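Local structure of putative enoyl-CoA hydratase (3GKB) at residues E271-M274 with R275-R279; L246-A249 with Q250-S254; R167-E170 with V171-A175; G255-D259 with G260-P264; R191-A195 with D196-E200. The protein probably acts on enoyl-CoA thioesters as a hydratase or related enzyme of the crotonase-like family. All coordinates share one frame; numbering follows the deposited sequence.

All five contacts are local, and they follow one another along the chain without nesting or crossing. Contact 3 comes first, in the last turns of helix 165-174. Contact 5 follows; it turns strand 191-193, at the edge of the larger sheet, into helix 195-210. Contact 2 opens helix 248-258. Contact 4 adjoins it in sequence and closes that helix, turning the chain toward helix 264-268. Contact 1 lies last, in helix 270-280. It touches contact 2 through M274, V277 and A278, contact 4 through L273 and V277, and contact 3 through R275 and E271, so it ties the C-terminal helices together. Contact 5 stands apart, its centre about 38 Å from that of contact 2.

Contact 1. Residues E271-M274 with R275-R279; sequences EGLM and RSVAR
R275 folds back along helix 270-280 toward E271, one turn earlier. Its CG is anti to the carbonyl carbon (chi1 -66°), and the extended chain passes E271 O, with CG 3.4 Å from E271 O. The guanidinium then stands obliquely beside the aliphatic part of E271, NH1 lying 3.9 Å from E271 CB. The two charged ends do not meet. E271 bends away at its second torsion and pairs with R118. R275 reaches T174 O through a weak hydrogen bond and, in a long and weak ion pair, D176.

S276 turns back on its own helix. Its OG, set between backbone N and carbonyl carbon (chi1 70°), donates to L273 O at 2.9 Å. The hydroxyl meets this carbonyl well off its axis, with a C=O...OG angle of 121°. V277 N also donates to L273 O, at 3.0 Å. V277 CG2 sits over the same oxygen and approaches L273 CD1 at 4.4 Å. M274, bent at its second and third torsions, brings CE within 4.5 Å of V277 CB. L252 of helix 248-258 packs on V277 and A278.

Water 1 joins G272 and R279. It donates to G272 O at 2.6 Å and accepts from R279 NH2 at the edge of the guanidinium. One face of that group lies over R275 O and S276 CA.

The helix thus has an apolar side toward its neighbours. Polar groups elsewhere round it supplement the backbone bonds: L273 O is gripped twice, and G272 O takes both S276 N and a water.

Contact 2. Residues L246-A249 with Q250-S254; sequences LPAA and QQLIS
P247 O and Q251 N begin the helical bonding of this first turn, where the chain leaves an extended L246 and enters helix 248-258. Their bond is weak, at 3.4 Å. The next two tighten. L252 N lies 2.8 Å from A248 O, and I253 N lies 2.9 Å from A249 O. Water 2 spans the start of the helix: it donates to L246 O and weakly to P247 O, and accepts from Q250 N at 2.9 Å.

Q251 lays its extended side chain back over this turn. CG is anti to the carbonyl carbon (chi1 -65°) and lies 3.4 Å from P247 O, while NE2 comes within 4.0 Å of P247 CB. With an alanine here, the P247 ring and carbonyl would probably lose the cover of the amide arm. L252 CD1 approaches A248 CB at 4.4 Å, and P213 of the second subunit packs on both residues. I253 CD1 curls over A249 O. Q250 bends at its second torsion, and S254 OG donates to its OE1 at 2.6 Å, in the carbonyl plane.

Water and side-chain carbons therefore flank the early carbonyls, and the apolar A248-L252 pair turns to the subunit interface.

Contact 3. Residues R167-E170 with V171-A175; sequences RALE and VVLTA
E170 and T174 meet in the last turn of helix 165-174, a helix of the crotonase-like fold that packs against the second subunit of the trimer. E170 is extended, with CG anti to the backbone N (chi1 178°). Its CG lies 3.9 Å from T174 CG2, and the two side chains run at a slant to each other. Beyond CG the carboxylate leads away from T174, to partners outside the helix. OE1 bonds Y186 of the same chain and N190 of the second subunit, and OE2 forms a salt bridge with R191 of that subunit. These bonds probably fix the rotation of the carboxylate.

L169 and L173, one turn apart, lie side by side and point the same way, and L169 CD2 touches L173 CD1 at 4.2 Å. The second subunit packs on both residues. V171 and V172 share one conformation. In each, CG2 swings back over a carbonyl of the preceding turn: V171 CG2 is 3.3 Å from R167 O, and V172 CG2 is 3.3 Å from A168 O. L159 of helix 155-163 covers both valines. R167 points away from them and donates to backbone carbonyls of the second subunit.

The helix stops as A175 takes a positive phi. T174 secures the final turn through both its nitrogen and its hydroxyl. T174 N lies 2.9 Å from E170 O, and T174 OG1, turned back by a chi1 of 68°, reaches E170 O at 2.7 Å from the opposite face of the carbonyl plane.

Contact 4. Residues G255-D259 with G260-P264; sequences GGLKD and GAQTP
A Schellman motif ends helix 248-258, joining G256 and L257 to A261 and G260. A261 N donates to G256 O at 2.9 Å, and G260 N donates to L257 O at 3.2 Å. Both donors stand above the carbonyl planes, G260 N by 65°. G260 is the C-prime residue. Its phi of 109° would press any side chain against D259 O, so glycine suits this position.

A261 sets its CB 3.3 Å from G256 O, against the last turn of the helix. Water 3 donates to L257 O and to A261 O, at 2.6 and 2.7 Å, and bridges the helix end to the loop. Across the turn, L257 CD2 approaches the amide of Q262, 4.0 Å from Q262 NE2. Q262 is extended beyond CG, and its amide is held by M72 N and D71.

A type II turn follows from G260 to T263. T263 OG1 donates to G260 O at 2.6 Å, on a lone pair in the carbonyl plane. The same hydroxyl caps G266 N at the start of the next helix. Together they make a helix-loop-helix connection, with a Schellman C-cap on one side and a threonine N-cap on the other.

Contact 5. Residues R191-A195 with D196-E200; sequences RALPA and DELDE
E197 lays its carboxylate beside the ring of P194. OE1 is 3.4 Å from P194 CG, and E197 CD is 3.7 Å from the same carbon. E197 gets there by an extended chain that leaves with CG anti to the carbonyl carbon (chi1 -67°). In the backbone, P194 accepts through its O from E197 N, which lies 2.9 Å away and 56° out of the carbonyl plane. A glycine in its place would probably leave the E197 side chain without its apolar neighbour and make the backbone ahead of the helix freer to turn.

L193 and L198 meet on another part of the turn. Their side chains cross at about a right angle, with L193 CD1 4.2 Å from L198 CD1. A weak bond of 3.5 Å runs from L198 N to A195 O.

This is a strand-to-helix junction. Strand 191-193, at the edge of the larger sheet, passes through P194 into helix 195-210. Water 4 spans the first turn: it donates to A195 O at 2.8 Å and accepts from D199 N at 2.9 Å.

Further out, the neighbouring strand 130-134 gives F132 and A134 as a floor for L198. Backbone bonds from L193 to A133 and A135 hold the strand in register. A195 N donates to E136, and D199 forms a salt bridge with K112. R191 NE, on the strand, bonds Y186 of the third subunit.

Contact 1. Residues E271-M274 with R275-R279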
# COMPACT_ATOMS: atom_id res chain seq x y z
N GLU B 271 -25.86 4.18 7.08
CA GLU B 271 -25.82 3.47 5.80
C GLU B 271 -27.17 2.84 5.57
O GLU B 271 -27.79 3.05 4.51
CB GLU B 271 -24.72 2.40 5.77
CG GLU B 271 -23.31 2.95 5.82
CD GLU B 271 -22.82 3.43 7.21
OE1 GLU B 271 -23.45 3.08 8.25
OE2 GLU B 271 -21.79 4.17 7.26
N GLY B 272 -27.65 2.11 6.57
CA GLY B 272 -29.00 1.52 6.53
C GLY B 272 -30.13 2.54 6.32
O GLY B 272 -31.04 2.34 5.51
N LEU B 273 -30.06 3.65 7.05
CA LEU B 273 -31.05 4.70 6.92
C LEU B 273 -31.10 5.25 5.50
O LEU B 273 -32.17 5.38 4.90
CB LEU B 273 -30.77 5.81 7.94
CG LEU B 273 -31.71 7.01 7.94
CD1 LEU B 273 -33.17 6.52 8.01
CD2 LEU B 273 -31.41 7.90 9.12
N MET B 274 -29.92 5.55 4.94
CA MET B 274 -29.89 6.12 3.59
C MET B 274 -30.31 5.11 2.51
O MET B 274 -30.95 5.49 1.53
CB MET B 274 -28.52 6.75 3.26
CG MET B 274 -28.17 7.99 4.13
SD MET B 274 -29.41 9.34 4.17
CE MET B 274 -29.73 9.64 2.42
N ARG B 275 -30.03 3.83 2.69
CA ARG B 275 -30.52 2.87 1.70
C ARG B 275 -32.02 2.73 1.72
O ARG B 275 -32.64 2.61 0.66
CB ARG B 275 -29.83 1.52 1.84
CG ARG B 275 -28.35 1.63 1.51
CD ARG B 275 -27.74 0.27 1.35
NE ARG B 275 -26.40 0.40 0.78
CZ ARG B 275 -25.28 0.31 1.47
NH1 ARG B 275 -25.30 0.03 2.75
NH2 ARG B 275 -24.12 0.47 0.86
N SER B 276 -32.61 2.78 2.91
CA SER B 276 -34.08 2.73 3.00
C SER B 276 -34.74 4.00 2.46
O SER B 276 -35.81 3.93 1.84
CB SER B 276 -34.53 2.41 4.40
OG SER B 276 -34.28 3.48 5.25
N VAL B 277 -34.13 5.17 2.69
CA VAL B 277 -34.57 6.40 2.03
C VAL B 277 -34.55 6.24 0.50
O VAL B 277 -35.51 6.61 -0.18
CB VAL B 277 -33.75 7.65 2.44
CG1 VAL B 277 -34.08 8.84 1.54
CG2 VAL B 277 -33.98 7.98 3.91
N ALA B 278 -33.47 5.70 -0.04
CA ALA B 278 -33.36 5.48 -1.48
C ALA B 278 -34.42 4.49 -1.98
O ALA B 278 -35.03 4.72 -3.02
CB ALA B 278 -31.94 5.00 -1.87
N ARG B 279 -34.61 3.39 -1.25
CA ARG B 279 -35.64 2.38 -1.58
C ARG B 279 -37.05 2.99 -1.55
O ARG B 279 -37.87 2.66 -2.37
CB ARG B 279 -35.59 1.21 -0.60
CG ARG B 279 -34.54 0.14 -0.92
CD ARG B 279 -34.84 -1.17 -0.21
NE ARG B 279 -34.78 -1.05 1.25
CZ ARG B 279 -33.65 -0.98 1.96
NH1 ARG B 279 -32.46 -1.03 1.39
NH2 ARG B 279 -33.72 -0.88 3.27
O HOH W 1 -31.60 -0.16 4.91

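Contact 2. Residues L246-A249 with Q250-S254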
# COMPACT_ATOMS: atom_id res chain seq x y z
N LEU B 246 -27.75 16.43 -11.00
CA LEU B 246 -28.78 15.39 -11.10
C LEU B 246 -29.70 15.44 -9.87
O LEU B 246 -29.25 15.83 -8.78
CB LEU B 246 -28.11 14.00 -11.20
CG LEU B 246 -27.02 13.90 -12.28
CD1 LEU B 246 -26.23 12.59 -12.14
CD2 LEU B 246 -27.65 14.03 -13.68
N PRO B 247 -30.98 15.05 -10.04
CA PRO B 247 -31.99 15.30 -8.99
C PRO B 247 -31.85 14.48 -7.72
O PRO B 247 -32.31 14.94 -6.66
CB PRO B 247 -33.32 15.00 -9.68
CG PRO B 247 -32.96 14.04 -10.79
CD PRO B 247 -31.61 14.53 -11.28
N ALA B 248 -31.24 13.30 -7.80
CA ALA B 248 -31.17 12.38 -6.66
C ALA B 248 -30.57 12.99 -5.41
O ALA B 248 -31.10 12.76 -4.33
CB ALA B 248 -30.40 11.08 -7.04
N ALA B 249 -29.48 13.74 -5.53
CA ALA B 249 -28.77 14.26 -4.37
C ALA B 249 -29.69 15.05 -3.43
O ALA B 249 -29.70 14.80 -2.23
CB ALA B 249 -27.56 15.10 -4.79
N GLN B 250 -30.47 16.00 -3.96
CA GLN B 250 -31.32 16.78 -3.09
C GLN B 250 -32.53 15.98 -2.54
O GLN B 250 -32.96 16.19 -1.40
CB GLN B 250 -31.79 18.07 -3.77
CG GLN B 250 -32.58 18.98 -2.84
CD GLN B 250 -31.90 19.20 -1.49
OE1 GLN B 250 -32.49 18.90 -0.43
NE2 GLN B 250 -30.65 19.68 -1.51
N GLN B 251 -33.04 15.04 -3.34
CA GLN B 251 -34.10 14.16 -2.90
C GLN B 251 -33.64 13.30 -1.73
O GLN B 251 -34.39 13.07 -0.78
CB GLN B 251 -34.56 13.23 -4.01
CG GLN B 251 -35.20 13.91 -5.18
CD GLN B 251 -35.48 12.95 -6.32
OE1 GLN B 251 -35.10 11.77 -6.27
NE2 GLN B 251 -36.15 13.46 -7.36
N LEU B 252 -32.41 12.80 -1.84
CA LEU B 252 -31.87 11.89 -0.80
C LEU B 252 -31.45 12.66 0.45
O LEU B 252 -31.65 12.20 1.58
CB LEU B 252 -30.70 11.05 -1.37
CG LEU B 252 -31.01 10.01 -2.46
CD1 LEU B 252 -29.72 9.41 -3.07
CD2 LEU B 252 -31.92 8.88 -1.95
N ILE B 253 -30.86 13.83 0.28
CA ILE B 253 -30.49 14.65 1.41
C ILE B 253 -31.76 15.10 2.18
O ILE B 253 -31.83 14.92 3.41
CB ILE B 253 -29.55 15.84 0.98
CG1 ILE B 253 -28.18 15.29 0.56
CG2 ILE B 253 -29.44 16.85 2.09
CD1 ILE B 253 -27.39 16.20 -0.36
N SER B 254 -32.79 15.59 1.47
CA SER B 254 -34.06 15.93 2.14
C SER B 254 -34.75 14.74 2.83
O SER B 254 -35.26 14.86 3.95
CB SER B 254 -35.05 16.55 1.16
OG SER B 254 -34.56 17.81 0.79
O HOH W 2 -30.02 17.29 -6.51

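Contact 3. Residues R167-E170 with V171-A175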
# COMPACT_ATOMS: atom_id res chain seq x y z
N ARG B 167 -9.11 -0.47 -3.65
CA ARG B 167 -9.74 -0.29 -2.37
C ARG B 167 -10.43 1.05 -2.17
O ARG B 167 -11.42 1.11 -1.45
CB ARG B 167 -8.75 -0.60 -1.23
CG ARG B 167 -8.49 -2.10 -1.11
CD ARG B 167 -7.34 -2.42 -0.18
NE ARG B 167 -7.37 -3.81 0.26
CZ ARG B 167 -6.35 -4.43 0.87
NH1 ARG B 167 -5.20 -3.79 1.12
NH2 ARG B 167 -6.49 -5.69 1.23
N ALA B 168 -9.96 2.11 -2.80
CA ALA B 168 -10.62 3.39 -2.79
C ALA B 168 -12.01 3.29 -3.43
O ALA B 168 -12.97 3.83 -2.90
CB ALA B 168 -9.77 4.46 -3.51
N LEU B 169 -12.10 2.61 -4.58
CA LEU B 169 -13.39 2.44 -5.26
C LEU B 169 -14.32 1.59 -4.41
O LEU B 169 -15.51 1.85 -4.31
CB LEU B 169 -13.20 1.76 -6.61
CG LEU B 169 -12.76 2.66 -7.76
CD1 LEU B 169 -12.38 1.74 -8.92
CD2 LEU B 169 -13.88 3.69 -8.17
N GLU B 170 -13.76 0.54 -3.79
CA GLU B 170 -14.53 -0.26 -2.86
C GLU B 170 -15.08 0.62 -1.72
O GLU B 170 -16.27 0.56 -1.42
CB GLU B 170 -13.69 -1.41 -2.29
CG GLU B 170 -14.47 -2.27 -1.26
CD GLU B 170 -13.57 -3.20 -0.44
OE1 GLU B 170 -12.33 -3.22 -0.64
OE2 GLU B 170 -14.10 -3.87 0.45
N VAL B 171 -14.22 1.40 -1.09
CA VAL B 171 -14.69 2.22 0.06
C VAL B 171 -15.79 3.17 -0.39
O VAL B 171 -16.83 3.27 0.25
CB VAL B 171 -13.53 2.96 0.76
CG1 VAL B 171 -14.04 4.05 1.73
CG2 VAL B 171 -12.64 1.95 1.51
N VAL B 172 -15.54 3.88 -1.49
CA VAL B 172 -16.47 4.90 -1.97
C VAL B 172 -17.82 4.32 -2.45
O VAL B 172 -18.88 4.85 -2.11
CB VAL B 172 -15.79 5.74 -3.05
CG1 VAL B 172 -16.78 6.62 -3.80
CG2 VAL B 172 -14.64 6.60 -2.37
N LEU B 173 -17.78 3.22 -3.19
CA LEU B 173 -18.99 2.70 -3.83
C LEU B 173 -19.76 1.74 -2.94
O LEU B 173 -20.98 1.74 -2.98
CB LEU B 173 -18.65 2.11 -5.21
CG LEU B 173 -18.26 3.14 -6.27
CD1 LEU B 173 -17.84 2.45 -7.57
CD2 LEU B 173 -19.39 4.18 -6.59
N THR B 174 -19.09 0.95 -2.10
CA THR B 174 -19.84 0.11 -1.14
C THR B 174 -20.44 1.00 -0.06
O THR B 174 -21.48 0.68 0.51
CB THR B 174 -19.02 -1.02 -0.48
OG1 THR B 174 -18.02 -0.50 0.41
CG2 THR B 174 -18.39 -1.91 -1.51
N ALA B 175 -19.77 2.11 0.22
CA ALA B 175 -20.22 3.09 1.22
C ALA B 175 -20.47 2.45 2.60
O ALA B 175 -21.23 2.98 3.38
CB ALA B 175 -21.47 3.85 0.74

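Contact 4. Residues G255-D259 with G260-P264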
# COMPACT_ATOMS: atom_id res chain seq x y z
N GLY B 255 -34.75 13.60 2.16
CA GLY B 255 -35.35 12.37 2.69
C GLY B 255 -34.62 11.88 3.92
O GLY B 255 -35.26 11.46 4.90
N GLY B 256 -33.30 11.97 3.89
CA GLY B 256 -32.47 11.59 5.02
C GLY B 256 -32.79 12.39 6.27
O GLY B 256 -32.92 11.83 7.33
N LEU B 257 -32.87 13.72 6.12
CA LEU B 257 -33.18 14.62 7.23
C LEU B 257 -34.57 14.30 7.80
O LEU B 257 -34.70 14.17 9.01
CB LEU B 257 -33.08 16.08 6.81
CG LEU B 257 -31.65 16.63 6.66
CD1 LEU B 257 -31.62 17.92 5.91
CD2 LEU B 257 -31.00 16.78 8.04
N LYS B 258 -35.55 14.08 6.93
CA LYS B 258 -36.90 13.73 7.33
C LYS B 258 -36.94 12.44 8.13
O LYS B 258 -37.75 12.29 9.05
CB LYS B 258 -37.79 13.62 6.09
CG LYS B 258 -39.24 13.32 6.40
CD LYS B 258 -40.06 13.14 5.13
CE LYS B 258 -41.43 12.51 5.42
NZ LYS B 258 -41.87 11.59 4.34
N ASP B 259 -36.05 11.50 7.80
CA ASP B 259 -36.04 10.19 8.43
C ASP B 259 -35.08 10.06 9.62
O ASP B 259 -34.89 8.97 10.14
CB ASP B 259 -35.73 9.12 7.36
CG ASP B 259 -36.90 8.88 6.41
OD1 ASP B 259 -37.97 9.54 6.57
OD2 ASP B 259 -36.76 8.03 5.51
N GLY B 260 -34.49 11.17 10.06
CA GLY B 260 -33.69 11.17 11.27
C GLY B 260 -32.19 11.32 11.13
O GLY B 260 -31.48 11.14 12.13
N ALA B 261 -31.67 11.62 9.93
CA ALA B 261 -30.24 11.91 9.85
C ALA B 261 -29.92 13.09 10.80
O ALA B 261 -30.77 13.96 11.05
CB ALA B 261 -29.78 12.19 8.39
N GLN B 262 -28.72 13.08 11.35
CA GLN B 262 -28.22 14.15 12.20
C GLN B 262 -28.86 14.12 13.59
O GLN B 262 -28.80 15.09 14.33
CB GLN B 262 -28.31 15.53 11.50
CG GLN B 262 -27.59 15.48 10.15
CD GLN B 262 -27.20 16.82 9.51
OE1 GLN B 262 -26.41 16.81 8.57
NE2 GLN B 262 -27.75 17.94 9.98
N THR B 263 -29.45 12.97 13.91
CA THR B 263 -29.81 12.60 15.26
C THR B 263 -29.01 11.36 15.61
O THR B 263 -28.67 10.58 14.74
CB THR B 263 -31.31 12.27 15.38
OG1 THR B 263 -31.59 11.01 14.76
CG2 THR B 263 -32.14 13.35 14.73
N PRO B 264 -28.74 11.14 16.90
CA PRO B 264 -27.95 9.96 17.29
C PRO B 264 -28.51 8.64 16.80
O PRO B 264 -27.75 7.80 16.26
CB PRO B 264 -27.97 10.03 18.82
CG PRO B 264 -28.06 11.50 19.07
CD PRO B 264 -29.03 12.01 18.06
O HOH W 3 -33.35 14.64 11.22

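Contact 5. Residues R191-A195 with D196-E200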
# COMPACT_ATOMS: atom_id res chain seq x y z
N ARG B 191 -3.10 2.64 12.67
CA ARG B 191 -3.18 1.49 13.59
C ARG B 191 -4.51 1.44 14.29
O ARG B 191 -5.06 2.47 14.60
CB ARG B 191 -2.05 1.55 14.62
CG ARG B 191 -1.64 0.17 15.19
CD ARG B 191 -0.54 -0.41 14.33
NE ARG B 191 0.68 0.39 14.43
CZ ARG B 191 1.55 0.35 15.43
NH1 ARG B 191 1.42 -0.51 16.44
NH2 ARG B 191 2.59 1.16 15.39
N ALA B 192 -4.99 0.21 14.55
CA ALA B 192 -6.11 -0.06 15.44
C ALA B 192 -5.53 -0.62 16.72
O ALA B 192 -4.66 -1.55 16.69
CB ALA B 192 -7.08 -1.06 14.83
N LEU B 193 -6.02 -0.08 17.83
CA LEU B 193 -5.54 -0.41 19.18
C LEU B 193 -6.73 -0.69 20.09
O LEU B 193 -7.82 -0.21 19.85
CB LEU B 193 -4.73 0.77 19.74
CG LEU B 193 -3.43 1.01 18.95
CD1 LEU B 193 -2.97 2.43 19.08
CD2 LEU B 193 -2.36 -0.03 19.35
N PRO B 194 -6.53 -1.45 21.17
CA PRO B 194 -7.66 -1.66 22.11
C PRO B 194 -8.25 -0.35 22.65
O PRO B 194 -7.51 0.56 22.99
CB PRO B 194 -7.02 -2.47 23.24
CG PRO B 194 -5.88 -3.15 22.62
CD PRO B 194 -5.33 -2.20 21.60
N ALA B 195 -9.58 -0.25 22.68
CA ALA B 195 -10.28 0.95 23.13
C ALA B 195 -9.77 1.42 24.50
O ALA B 195 -9.58 2.60 24.72
CB ALA B 195 -11.80 0.73 23.16
N ASP B 196 -9.55 0.48 25.41
CA ASP B 196 -9.12 0.84 26.76
C ASP B 196 -7.65 1.27 26.86
O ASP B 196 -7.24 1.77 27.93
CB ASP B 196 -9.36 -0.32 27.73
CG ASP B 196 -10.83 -0.55 28.00
OD1 ASP B 196 -11.64 0.39 27.91
OD2 ASP B 196 -11.17 -1.71 28.32
N GLU B 197 -6.88 1.08 25.79
CA GLU B 197 -5.47 1.51 25.72
C GLU B 197 -5.23 2.73 24.84
O GLU B 197 -4.14 3.31 24.85
CB GLU B 197 -4.60 0.37 25.20
CG GLU B 197 -4.52 -0.83 26.16
CD GLU B 197 -3.92 -2.08 25.52
OE1 GLU B 197 -3.25 -1.99 24.49
OE2 GLU B 197 -4.16 -3.19 26.06
N LEU B 198 -6.23 3.12 24.06
CA LEU B 198 -6.03 4.13 23.03
C LEU B 198 -5.63 5.50 23.57
O LEU B 198 -4.76 6.16 22.99
CB LEU B 198 -7.30 4.25 22.19
CG LEU B 198 -7.24 5.28 21.08
CD1 LEU B 198 -6.17 4.91 20.08
CD2 LEU B 198 -8.64 5.48 20.45
N ASP B 199 -6.26 5.93 24.66
CA ASP B 199 -6.02 7.27 25.22
C ASP B 199 -4.56 7.40 25.71
O ASP B 199 -3.88 8.40 25.41
CB ASP B 199 -6.98 7.55 26.37
CG ASP B 199 -8.42 7.67 25.93
OD1 ASP B 199 -8.66 8.37 24.90
OD2 ASP B 199 -9.28 7.06 26.63
N GLU B 200 -4.10 6.42 26.46
CA GLU B 200 -2.71 6.43 26.93
C GLU B 200 -1.69 6.27 25.76
O GLU B 200 -0.65 6.91 25.76
CB GLU B 200 -2.48 5.38 28.05
CG GLU B 200 -3.16 5.76 29.38
CD GLU B 200 -2.58 4.99 30.58
OE1 GLU B 200 -2.07 3.87 30.37
OE2 GLU B 200 -2.60 5.53 31.72
O HOH W 4 -8.29 4.51 26.24